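Local coordinates for protein soluble lytic murein transglycosylase (Pseudomonas aeruginosa, PDB 5OHU) that probably cleaves the glycan strands of cell-wall peptidoglycan as a lytic transglycosylase, in both exolytic and endolytic fashion, at residues A[421-424]-A[425-428]. Residues are numbered along the deposited sequence; the frame is centred on the assembly and turned at random.
Sequences EVIN and ARRE
Glu-421 holds the N-cap of helix 422-433, and its carbonyl O takes the backbone N-H of Ala-425 at 3.0 Å, the first of four consecutive i to i+4 bonds. Its carboxylate turns back to a salt bridge with Arg-419. One residue on, Val-422 O accepts Arg-426 N at 3.0 Å, while the valine and arginine side chains run alongside each other. Val-422 CG2, trans to its own backbone N, meets Arg-426 NH1 at 3.4 Å; bends at chi2 and chi3 (the latter -56°) fold the arginine back toward the start of the helix, with Val-422 O over one face of its guanidinium. Ile-423 O accepts Arg-427 N at 3.0 Å, and its side chain stands between the two arginines: CG1 lies 4.2 Å from Arg-426 NH2, and CG2 comes to 3.8 Å from NH2 of Arg-427. Asn-424 lies beside Arg-427, its amide plane turned 62° from the guanidinium, and its backbone carbonyl O accepts Glu-428 N, the N-H...O angle being 177°. In these first two turns of helix 422-433, in the L-domain region, buried Ala-425 packs on Phe-416 and Trp-453, and buried Glu-428 OE1 takes a salt bridge from Arg-412 NE and a hydrogen bond with Tyr-64 OH. Exposed Arg-427, and Arg-426, which also touches Trp-453, lay their cationic ends against aliphatic carbons, a contact of van der Waals rather than ionic character.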
loop_
_atom_site.group_PDB
_atom_site.type_symbol
_atom_site.label_atom_id
_atom_site.label_comp_id
_atom_site.label_asym_id
_atom_site.label_seq_id
_atom_site.Cartn_x
_atom_site.Cartn_y
_atom_site.Cartn_z
ATOM N N GLU A 421 -25.857 -6.709 -6.715
ATOM C CA GLU A 421 -25.022 -6.909 -5.529
ATOM C C GLU A 421 -23.570 -6.639 -5.920
ATOM O O GLU A 421 -22.766 -7.540 -6.177
ATOM C CB GLU A 421 -25.234 -8.299 -4.946
ATOM C CG GLU A 421 -26.472 -8.388 -4.058
ATOM C CD GLU A 421 -27.377 -9.538 -4.427
ATOM O OE1 GLU A 421 -28.615 -9.363 -4.386
ATOM O OE2 GLU A 421 -26.852 -10.617 -4.764
ATOM N N VAL A 422 -23.239 -5.349 -5.941
ATOM C CA VAL A 422 -21.998 -4.878 -6.546
ATOM C C VAL A 422 -20.789 -5.220 -5.684
ATOM O O VAL A 422 -19.701 -5.503 -6.206
ATOM C CB VAL A 422 -22.120 -3.362 -6.801
ATOM C CG1 VAL A 422 -22.443 -2.629 -5.504
ATOM C CG2 VAL A 422 -20.863 -2.817 -7.404
ATOM N N ILE A 423 -20.946 -5.200 -4.362
ATOM C CA ILE A 423 -19.828 -5.529 -3.487
ATOM C C ILE A 423 -19.484 -7.011 -3.599
ATOM O O ILE A 423 -18.307 -7.386 -3.690
ATOM C CB ILE A 423 -20.158 -5.107 -2.046
ATOM C CG1 ILE A 423 -20.401 -3.591 -2.008
ATOM C CG2 ILE A 423 -19.041 -5.508 -1.096
ATOM C CD1 ILE A 423 -21.145 -3.104 -0.779
ATOM N N ASN A 424 -20.502 -7.872 -3.635
ATOM C CA ASN A 424 -20.263 -9.296 -3.842
ATOM C C ASN A 424 -19.601 -9.565 -5.189
ATOM O O ASN A 424 -18.684 -10.391 -5.283
ATOM C CB ASN A 424 -21.579 -10.061 -3.734
ATOM C CG ASN A 424 -22.209 -9.936 -2.369
ATOM O OD1 ASN A 424 -23.310 -9.405 -2.232
ATOM N ND2 ASN A 424 -21.515 -10.431 -1.348
ATOM N N ALA A 425 -20.064 -8.892 -6.247
ATOM C CA ALA A 425 -19.463 -9.086 -7.563
ATOM C C ALA A 425 -17.987 -8.714 -7.549
ATOM O O ALA A 425 -17.146 -9.449 -8.078
ATOM C CB ALA A 425 -20.213 -8.267 -8.611
ATOM N N ARG A 426 -17.654 -7.584 -6.929
ATOM C CA ARG A 426 -16.260 -7.166 -6.879
ATOM C C ARG A 426 -15.422 -8.154 -6.093
ATOM O O ARG A 426 -14.308 -8.496 -6.510
ATOM C CB ARG A 426 -16.142 -5.770 -6.271
ATOM C CG ARG A 426 -16.548 -4.656 -7.213
ATOM C CD ARG A 426 -15.763 -3.393 -6.922
ATOM N NE ARG A 426 -15.906 -2.972 -5.532
ATOM C CZ ARG A 426 -16.938 -2.274 -5.072
ATOM N NH1 ARG A 426 -17.919 -1.925 -5.891
ATOM N NH2 ARG A 426 -16.989 -1.926 -3.794
ATOM N N ARG A 427 -15.936 -8.622 -4.949
ATOM C CA ARG A 427 -15.160 -9.553 -4.137
ATOM C C ARG A 427 -14.866 -10.841 -4.899
ATOM O O ARG A 427 -13.737 -11.342 -4.862
ATOM C CB ARG A 427 -15.877 -9.856 -2.821
ATOM C CG ARG A 427 -14.995 -10.628 -1.855
ATOM C CD ARG A 427 -15.699 -10.987 -0.559
ATOM N NE ARG A 427 -16.087 -9.814 0.216
ATOM C CZ ARG A 427 -17.335 -9.371 0.324
ATOM N NH1 ARG A 427 -18.321 -10.013 -0.287
ATOM N NH2 ARG A 427 -17.597 -8.294 1.054
ATOM N N GLU A 428 -15.862 -11.395 -5.596
ATOM C CA GLU A 428 -15.596 -12.526 -6.479
ATOM C C GLU A 428 -14.496 -12.185 -7.465
ATOM O O GLU A 428 -13.516 -12.931 -7.632
ATOM C CB GLU A 428 -16.861 -12.917 -7.247
ATOM C CG GLU A 428 -17.872 -13.740 -6.464
ATOM C CD GLU A 428 -17.393 -15.155 -6.132
ATOM O OE1 GLU A 428 -18.098 -15.830 -5.338
ATOM O OE2 GLU A 428 -16.332 -15.596 -6.656
#